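Long-range contacts in cytidine deaminase (Mycobacterium tuberculosis, PDB 4WIG), which catalyses the zinc-dependent hydrolytic deamination of cytidine and 2'-deoxycytidine to uridine and 2'-deoxyuridine: residues G30-D36 and R72-C78; V41-N45 and C56-V61; V62-H66 and V95-H99. The protein carries 1 engineered substitution. All blocks are in the same frame, centred on the assembly; numbering follows the deposited sequence. Where two conformers were deposited one is given.

All three contacts lie largely in the buried interior of one alpha/beta subunit. Contact 1 joins two neighbouring strands of the sheet. It reaches the surface at one end, near Asp36, Arg72 and Leu74. Contact 2 lays the start of helix 57-67 on strand 40-44, which is bonded through its backbone to strand 29-35 of contact 1. Contact 3 uses the later part of the same helix and sets it against helix 90-100. The chemistry follows the place in the fold. Backbone hydrogen bonds dominate contact 1. Close packing beside a zinc site marks contact 2. Apolar and histidine packing makes contact 3. Contacts 2 and 3 also touch a second subunit.

Contact 1 of 3, residues G30-D36 and R72-C78; sequences GAAALVD and RLLALAC
Residues 30-36 and 72-78 form an antiparallel pair in the sheet of the cytidine deaminase fold, with a classic beta bulge near one end. The strand axes approach to 4.6 Å, with N-to-C directions at 164°. Ala32 pairs with Ala77, and Leu34 with Ala75, as hydrogen-bonded pairs. Ala32 N to Ala77 O is 3.0 Å, Ala77 N to Ala32 O 2.9 Å, and Leu34 N to Ala75 O 2.8 Å. Ala31-Cys78, Ala33-Leu76 and Val35-Leu73 are non-hydrogen-bonded pairs. Leu74 is the extra residue. Its phi/psi of -102/-33 lets both Leu74 and Ala75 face Leu34, and Leu74 N donates to Leu34 O at 2.8 Å.

Shape differs between the two faces. Ala31, Ala33, Val35, Leu73, Leu76 and Cys78 share one face. The first five pack on helices 57-67 and 90-100, Cys78 on Leu86. The small Ala33 leaves a hollow there. Leu73 (m, t) and Leu76 (chi1 t) fill it, with Ala33 CB 3.9 Å from Leu73 CD2 and 4.1 Å from Leu76 CD1. Ala32, Ala75 and Ala77 make a low floor for helix 6-17. Leu34 (t, p) rises from that side, its CB 4.4 Å from Ala75 CB. At the exposed end Leu74 CD1 rests 3.8 Å from Asp36 CA. Asp36 N donates to Arg72 O at 2.9 Å, and Arg72 N returns a weak bond of 3.3 Å to Asp36 OD2.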
loop_
_atom_site.group_PDB
_atom_site.type_symbol
_atom_site.label_atom_id
_atom_site.label_comp_id
_atom_site.label_asym_id
_atom_site.label_seq_id
_atom_site.Cartn_x
_atom_site.Cartn_y
_atom_site.Cartn_z
ATOM N N GLY A 30 17.797 -4.696 -3.540
ATOM C CA GLY A 30 17.710 -4.869 -4.982
ATOM C C GLY A 30 17.150 -6.235 -5.301
ATOM O O GLY A 30 17.309 -7.168 -4.509
ATOM N N ALA A 31 16.499 -6.365 -6.454
ATOM C CA ALA A 31 16.007 -7.648 -6.876
ATOM C C ALA A 31 16.166 -7.819 -8.371
ATOM O O ALA A 31 16.179 -6.843 -9.114
ATOM C CB ALA A 31 14.553 -7.819 -6.459
ATOM N N ALA A 32 16.299 -9.065 -8.795
ATOM C CA ALA A 32 16.410 -9.391 -10.207
ATOM C C ALA A 32 15.689 -10.699 -10.466
ATOM O O ALA A 32 15.739 -11.618 -9.643
ATOM C CB ALA A 32 17.868 -9.507 -10.611
ATOM N N ALA A 33 15.012 -10.773 -11.606
ATOM C CA ALA A 33 14.228 -11.943 -11.949
ATOM C C ALA A 33 14.439 -12.340 -13.395
ATOM O O ALA A 33 14.575 -11.481 -14.283
ATOM C CB ALA A 33 12.747 -11.697 -11.680
ATOM N N LEU A 34 14.493 -13.654 -13.597
ATOM C CA LEU A 34 14.506 -14.262 -14.912
ATOM C C LEU A 34 13.063 -14.416 -15.379
ATOM O O LEU A 34 12.227 -15.016 -14.684
ATOM C CB LEU A 34 15.141 -15.636 -14.839
ATOM C CG LEU A 34 15.234 -16.458 -16.119
ATOM C CD1 LEU A 34 16.199 -15.813 -17.099
ATOM C CD2 LEU A 34 15.653 -17.877 -15.770
ATOM N N VAL A 35 12.806 -13.887 -16.565
ATOM C CA VAL A 35 11.494 -13.953 -17.204
ATOM C C VAL A 35 11.476 -15.157 -18.141
ATOM O O VAL A 35 12.540 -15.644 -18.550
ATOM C CB VAL A 35 11.201 -12.645 -17.962
ATOM C CG1 VAL A 35 9.763 -12.615 -18.469
ATOM C CG2 VAL A 35 11.478 -11.445 -17.060
ATOM N N ASP A 36 10.284 -15.673 -18.446
ATOM C CA ASP A 36 10.182 -16.864 -19.307
ATOM C C ASP A 36 10.623 -16.734 -20.770
ATOM O O ASP A 36 10.677 -17.745 -21.477
ATOM C CB ASP A 36 8.768 -17.458 -19.239
ATOM C CG ASP A 36 7.686 -16.501 -19.708
ATOM O OD1 ASP A 36 6.523 -16.941 -19.763
ATOM O OD2 ASP A 36 7.958 -15.320 -19.994
ATOM N N ARG A 72 5.979 -14.179 -17.658
ATOM C CA ARG A 72 5.944 -14.847 -16.368
ATOM C C ARG A 72 7.342 -14.885 -15.755
ATOM O O ARG A 72 8.324 -15.059 -16.470
ATOM C CB ARG A 72 5.442 -16.288 -16.531
ATOM C CG ARG A 72 4.013 -16.406 -17.051
ATOM C CD ARG A 72 2.986 -16.150 -15.955
ATOM N NE ARG A 72 2.943 -17.236 -14.974
ATOM C CZ ARG A 72 2.202 -17.219 -13.863
ATOM N NH1 ARG A 72 1.435 -16.170 -13.577
ATOM N NH2 ARG A 72 2.232 -18.257 -13.027
ATOM N N LEU A 73 7.425 -14.732 -14.433
ATOM C CA LEU A 73 8.706 -14.838 -13.720
ATOM C C LEU A 73 9.000 -16.298 -13.409
ATOM O O LEU A 73 8.113 -17.016 -12.951
ATOM C CB LEU A 73 8.669 -14.040 -12.418
ATOM C CG LEU A 73 8.319 -12.556 -12.541
ATOM C CD1 LEU A 73 8.291 -11.932 -11.157
ATOM C CD2 LEU A 73 9.285 -11.822 -13.455
ATOM N N LEU A 74 10.244 -16.721 -13.654
ATOM C CA LEU A 74 10.704 -18.083 -13.359
ATOM C C LEU A 74 11.546 -18.184 -12.087
ATOM O O LEU A 74 11.515 -19.201 -11.386
ATOM C CB LEU A 74 11.526 -18.616 -14.532
ATOM C CG LEU A 74 10.779 -18.736 -15.865
ATOM C CD1 LEU A 74 11.669 -19.383 -16.911
ATOM C CD2 LEU A 74 9.478 -19.511 -15.719
ATOM N N ALA A 75 12.301 -17.130 -11.805
ATOM C CA ALA A 75 13.243 -17.115 -10.698
ATOM C C ALA A 75 13.525 -15.675 -10.304
ATOM O O ALA A 75 13.602 -14.813 -11.175
ATOM C CB ALA A 75 14.527 -17.814 -11.109
ATOM N N LEU A 76 13.651 -15.433 -9.002
ATOM C CA LEU A 76 13.969 -14.142 -8.451
ATOM C C LEU A 76 15.001 -14.243 -7.302
ATOM O O LEU A 76 14.900 -15.105 -6.442
ATOM C CB LEU A 76 12.679 -13.470 -7.940
ATOM C CG LEU A 76 12.841 -12.066 -7.365
ATOM C CD1 LEU A 76 11.672 -11.171 -7.741
ATOM C CD2 LEU A 76 13.012 -12.094 -5.855
ATOM N N ALA A 77 15.979 -13.335 -7.298
ATOM C CA ALA A 77 16.882 -13.134 -6.161
ATOM C C ALA A 77 16.672 -11.730 -5.596
ATOM O O ALA A 77 16.538 -10.772 -6.350
ATOM C CB ALA A 77 18.347 -13.311 -6.578
ATOM N N CYS A 78 16.643 -11.628 -4.271
ATOM C CA CYS A 78 16.510 -10.353 -3.563
ATOM C C CYS A 78 17.648 -10.249 -2.559
ATOM O O CYS A 78 17.881 -11.172 -1.799
ATOM C CB CYS A 78 15.188 -10.319 -2.812
ATOM S SG CYS A 78 14.811 -8.750 -2.010
#

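Contact 2 of 3, residues V41-N45 and C56-V61; sequences VTGCN and CAECAV. With ZN (zinc ion), chain C.
Val61, Gly43 and Ala57 lose the most surface to this contact, where residues 41-45 meet residues 56-61. This is a strand-on-helix packing at the zinc site of cytidine deaminase. Val41 to Cys44 are extended. Cys56 is the N-cap of the helix that starts at Ala57. The short axes approach to 5.6 Å, with N-to-C directions at 145°. The closest CA pairs are Cys44-Ala57 at 3.9 Å and Gly43-Val61 at 4.5 Å.

Val61 (t) lies along the strand. Its CG2 is 3.5 Å from Gly43 N, and its CG1 is 3.8 Å from CG2 of Val41 (m). It also touches Ala31 and Ala33 of the next strand. Gly43 lies flat against the helix, with CA 3.6 Å from Ala60 CB and 3.7 Å from Ala57 O. A CB atom there would clash with both. Ala57 packs against the end of the strand: its CA is 3.6 Å from Cys44 C, and its CB 3.7 Å from Asn45 N. The side chain of Asn45, a substrate-binding residue by similarity, leads away and hydrogen-bonds to Val29 and Phe27.

The CA-to-CB bond of Cys56 (chi1 m) points away from the strand, and its SG binds zinc at 2.3 Å. Cys89, Cys92 and a water 1.9 Å from the metal complete the site. That water donates to Glu58 OE2 at 2.6 Å. Between these two segments the contact is van der Waals packing of small and apolar groups, while the N-terminal end of the helix presents one of the three cysteine ligands and the probable proton donor Glu58 to a zinc-bound water, consistent with hydrolytic deamination.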
loop_
_atom_site.group_PDB
_atom_site.type_symbol
_atom_site.label_atom_id
_atom_site.label_comp_id
_atom_site.label_asym_id
_atom_site.label_seq_id
_atom_site.Cartn_x
_atom_site.Cartn_y
_atom_site.Cartn_z
ATOM N N VAL A 41 14.957 -8.863 -15.503
ATOM C CA VAL A 41 14.449 -7.548 -15.121
ATOM C C VAL A 41 14.863 -7.273 -13.681
ATOM O O VAL A 41 15.063 -8.211 -12.912
ATOM C CB VAL A 41 12.915 -7.466 -15.286
ATOM C CG1 VAL A 41 12.560 -7.587 -16.755
ATOM C CG2 VAL A 41 12.200 -8.549 -14.487
ATOM N N THR A 42 15.021 -5.995 -13.333
ATOM C CA THR A 42 15.530 -5.635 -12.008
ATOM C C THR A 42 14.677 -4.559 -11.339
ATOM O O THR A 42 13.878 -3.891 -11.972
ATOM C CB THR A 42 17.000 -5.155 -12.045
ATOM O OG1 THR A 42 17.099 -3.949 -12.806
ATOM C CG2 THR A 42 17.922 -6.190 -12.621
ATOM N N GLY A 43 14.870 -4.416 -10.037
ATOM C CA GLY A 43 14.142 -3.452 -9.254
ATOM C C GLY A 43 14.900 -3.136 -7.987
ATOM O O GLY A 43 15.685 -3.954 -7.497
ATOM N N CYS A 44 14.660 -1.939 -7.456
ATOM C CA CYS A 44 15.199 -1.560 -6.167
ATOM C C CYS A 44 14.126 -0.891 -5.342
ATOM O O CYS A 44 13.119 -0.404 -5.888
ATOM C CB CYS A 44 16.411 -0.646 -6.326
ATOM S SG CYS A 44 16.104 0.915 -7.180
ATOM N N ASN A 45 14.308 -0.882 -4.030
ATOM C CA ASN A 45 13.332 -0.192 -3.184
ATOM C C ASN A 45 13.401 1.343 -3.263
ATOM O O ASN A 45 14.412 1.948 -3.653
ATOM C CB ASN A 45 13.329 -0.720 -1.733
ATOM C CG ASN A 45 14.650 -0.553 -1.019
ATOM O OD1 ASN A 45 15.700 -0.441 -1.635
ATOM N ND2 ASN A 45 14.593 -0.514 0.305
ATOM N N CYS A 56 8.671 -1.676 -2.652
ATOM C CA CYS A 56 9.627 -2.767 -2.503
ATOM C C CYS A 56 10.322 -3.082 -3.817
ATOM O O CYS A 56 9.716 -2.963 -4.888
ATOM C CB CYS A 56 8.924 -4.031 -2.025
ATOM S SG CYS A 56 8.535 -4.069 -0.260
ATOM N N ALA A 57 11.570 -3.536 -3.727
ATOM C CA ALA A 57 12.340 -3.952 -4.901
ATOM C C ALA A 57 11.605 -4.970 -5.765
ATOM O O ALA A 57 11.633 -4.895 -6.990
ATOM C CB ALA A 57 13.689 -4.528 -4.458
ATOM N N GLU A 58 10.988 -5.949 -5.110
ATOM C CA GLU A 58 10.311 -7.027 -5.798
ATOM C C GLU A 58 9.101 -6.506 -6.573
ATOM O O GLU A 58 8.841 -6.975 -7.686
ATOM C CB GLU A 58 9.905 -8.132 -4.822
ATOM C CG GLU A 58 11.048 -8.640 -3.953
ATOM C CD GLU A 58 11.159 -7.913 -2.623
ATOM O OE1 GLU A 58 11.389 -6.681 -2.612
ATOM O OE2 GLU A 58 11.036 -8.573 -1.571
ATOM N N CYS A 59 8.387 -5.533 -6.008
ATOM C CA CYS A 59 7.319 -4.854 -6.742
ATOM C C CYS A 59 7.864 -4.073 -7.928
ATOM O O CYS A 59 7.246 -4.062 -8.983
ATOM C CB CYS A 59 6.514 -3.925 -5.837
ATOM S SG CYS A 59 5.509 -4.851 -4.654
ATOM N N ALA A 60 9.014 -3.423 -7.746
ATOM C CA ALA A 60 9.689 -2.738 -8.847
ATOM C C ALA A 60 10.034 -3.724 -9.989
ATOM O O ALA A 60 9.903 -3.382 -11.162
ATOM C CB ALA A 60 10.940 -2.016 -8.354
ATOM N N VAL A 61 10.461 -4.942 -9.639
ATOM C CA VAL A 61 10.687 -5.995 -10.637
ATOM C C VAL A 61 9.438 -6.294 -11.478
ATOM O O VAL A 61 9.520 -6.445 -12.706
ATOM C CB VAL A 61 11.200 -7.295 -9.968
ATOM C CG1 VAL A 61 11.079 -8.495 -10.890
ATOM C CG2 VAL A 61 12.644 -7.111 -9.517
HETATM ZN ZN ZN C . 8.256 -6.342 0.019
HETATM O O HOH W 1 9.938 -7.233 0.341
#

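Contact 3 of 3, residues V62-H66 and V95-H99; sequences VCALH and VLLEH
Two helices on one face of the sheet run side by side here, as in the alpha/beta fold of cytidine deaminases. The axes of 62-66 and 95-99 are 11.3 Å apart at closest approach, and their N-to-C directions differ by 28°. The nearest CA pair is Val62-Leu96 at 7.3 Å. Val95 (t) comes first, its CG1 3.9 Å from CG2 of Val62 (t). Leu96 (m, t) points sideways but brings its CD2 within 4.0 Å of Val62 CG2. Glu98 turns to a second subunit and hydrogen-bonds to Tyr21, Tyr24 and Val49 there. His99 (m, chi2 100°) fills the gap between the helices. Val62 CG1 makes a CH-pi contact over one face of the His99 ring, 3.8 Å from the centroid. Leu65 CD2 reaches His99 CB at 3.9 Å. His66 NE2 lies 3.1 Å from His99 CD2, with the ring planes at 62°. Tyr21 of the second subunit meets His99 edge-to-face. His99 ND1 donates to Val95 O at 3.1 Å. This bond orients the ring within its own helix, while one ring face takes the Val62 methyl.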
loop_
_atom_site.group_PDB
_atom_site.type_symbol
_atom_site.label_atom_id
_atom_site.label_comp_id
_atom_site.label_asym_id
_atom_site.label_seq_id
_atom_site.Cartn_x
_atom_site.Cartn_y
_atom_site.Cartn_z
ATOM N N VAL A 62 8.290 -6.365 -10.815
ATOM C CA VAL A 62 7.027 -6.639 -11.470
ATOM C C VAL A 62 6.611 -5.471 -12.367
ATOM O O VAL A 62 6.120 -5.694 -13.455
ATOM C CB VAL A 62 5.929 -6.968 -10.435
ATOM C CG1 VAL A 62 4.536 -6.915 -11.054
ATOM C CG2 VAL A 62 6.216 -8.329 -9.821
ATOM N N CYS A 63 6.832 -4.237 -11.921
ATOM C CA CYS A 63 6.621 -3.083 -12.793
ATOM C C CYS A 63 7.488 -3.177 -14.056
ATOM O O CYS A 63 6.993 -2.957 -15.176
ATOM C CB CYS A 63 6.906 -1.785 -12.045
ATOM S SG CYS A 63 5.711 -1.435 -10.739
ATOM N N ALA A 64 8.768 -3.511 -13.866
ATOM C CA ALA A 64 9.696 -3.683 -14.989
ATOM C C ALA A 64 9.244 -4.792 -15.936
ATOM O O ALA A 64 9.366 -4.656 -17.159
ATOM C CB ALA A 64 11.099 -3.965 -14.488
ATOM N N LEU A 65 8.769 -5.898 -15.367
ATOM C CA LEU A 65 8.245 -7.018 -16.151
ATOM C C LEU A 65 7.224 -6.528 -17.176
ATOM O O LEU A 65 7.295 -6.868 -18.364
ATOM C CB LEU A 65 7.613 -8.063 -15.226
ATOM C CG LEU A 65 6.799 -9.194 -15.841
ATOM C CD1 LEU A 65 7.657 -10.055 -16.750
ATOM C CD2 LEU A 65 6.167 -10.043 -14.747
ATOM N N HIS A 66 6.275 -5.726 -16.715
ATOM C CA HIS A 66 5.177 -5.286 -17.569
ATOM C C HIS A 66 5.472 -4.046 -18.394
ATOM O O HIS A 66 4.684 -3.687 -19.267
ATOM C CB HIS A 66 3.896 -5.175 -16.749
ATOM C CG HIS A 66 3.410 -6.515 -16.305
ATOM N ND1 HIS A 66 3.006 -7.478 -17.204
ATOM C CD2 HIS A 66 3.369 -7.096 -15.087
ATOM C CE1 HIS A 66 2.682 -8.577 -16.552
ATOM N NE2 HIS A 66 2.897 -8.373 -15.266
ATOM N N VAL A 95 2.350 -10.349 -4.450
ATOM C CA VAL A 95 2.539 -9.717 -5.748
ATOM C C VAL A 95 3.285 -10.654 -6.715
ATOM O O VAL A 95 2.858 -10.839 -7.854
ATOM C CB VAL A 95 3.252 -8.345 -5.627
ATOM C CG1 VAL A 95 3.600 -7.787 -7.000
ATOM C CG2 VAL A 95 2.373 -7.350 -4.877
ATOM N N LEU A 96 4.381 -11.259 -6.259
ATOM C CA LEU A 96 5.174 -12.151 -7.122
ATOM C C LEU A 96 4.360 -13.386 -7.559
ATOM O O LEU A 96 4.503 -13.874 -8.690
ATOM C CB LEU A 96 6.460 -12.577 -6.416
ATOM C CG LEU A 96 7.545 -11.498 -6.247
ATOM C CD1 LEU A 96 8.662 -11.982 -5.321
ATOM C CD2 LEU A 96 8.082 -11.105 -7.602
ATOM N N LEU A 97 3.488 -13.871 -6.679
ATOM C CA LEU A 97 2.666 -15.044 -6.981
ATOM C C LEU A 97 1.766 -14.829 -8.199
ATOM O O LEU A 97 1.541 -15.748 -8.994
ATOM C CB LEU A 97 1.817 -15.424 -5.766
ATOM C CG LEU A 97 1.118 -16.779 -5.861
ATOM C CD1 LEU A 97 2.111 -17.908 -5.627
ATOM C CD2 LEU A 97 -0.035 -16.847 -4.880
ATOM N N GLU A 98 1.267 -13.602 -8.337
ATOM C CA GLU A 98 0.426 -13.208 -9.465
ATOM C C GLU A 98 1.151 -13.377 -10.798
ATOM O O GLU A 98 0.515 -13.615 -11.833
ATOM C CB GLU A 98 0.023 -11.742 -9.291
ATOM C CG GLU A 98 -1.003 -11.213 -10.270
ATOM C CD GLU A 98 -2.428 -11.611 -9.920
ATOM O OE1 GLU A 98 -3.194 -11.877 -10.860
ATOM O OE2 GLU A 98 -2.782 -11.660 -8.720
ATOM N N HIS A 99 2.477 -13.229 -10.776
ATOM C CA HIS A 99 3.270 -13.164 -12.001
ATOM C C HIS A 99 4.194 -14.344 -12.247
ATOM O O HIS A 99 4.713 -14.490 -13.346
ATOM C CB HIS A 99 4.017 -11.844 -12.005
ATOM C CG HIS A 99 3.078 -10.686 -11.973
ATOM N ND1 HIS A 99 2.790 -9.978 -10.827
ATOM C CD2 HIS A 99 2.240 -10.222 -12.923
ATOM C CE1 HIS A 99 1.852 -9.086 -11.093
ATOM N NE2 HIS A 99 1.512 -9.206 -12.360
#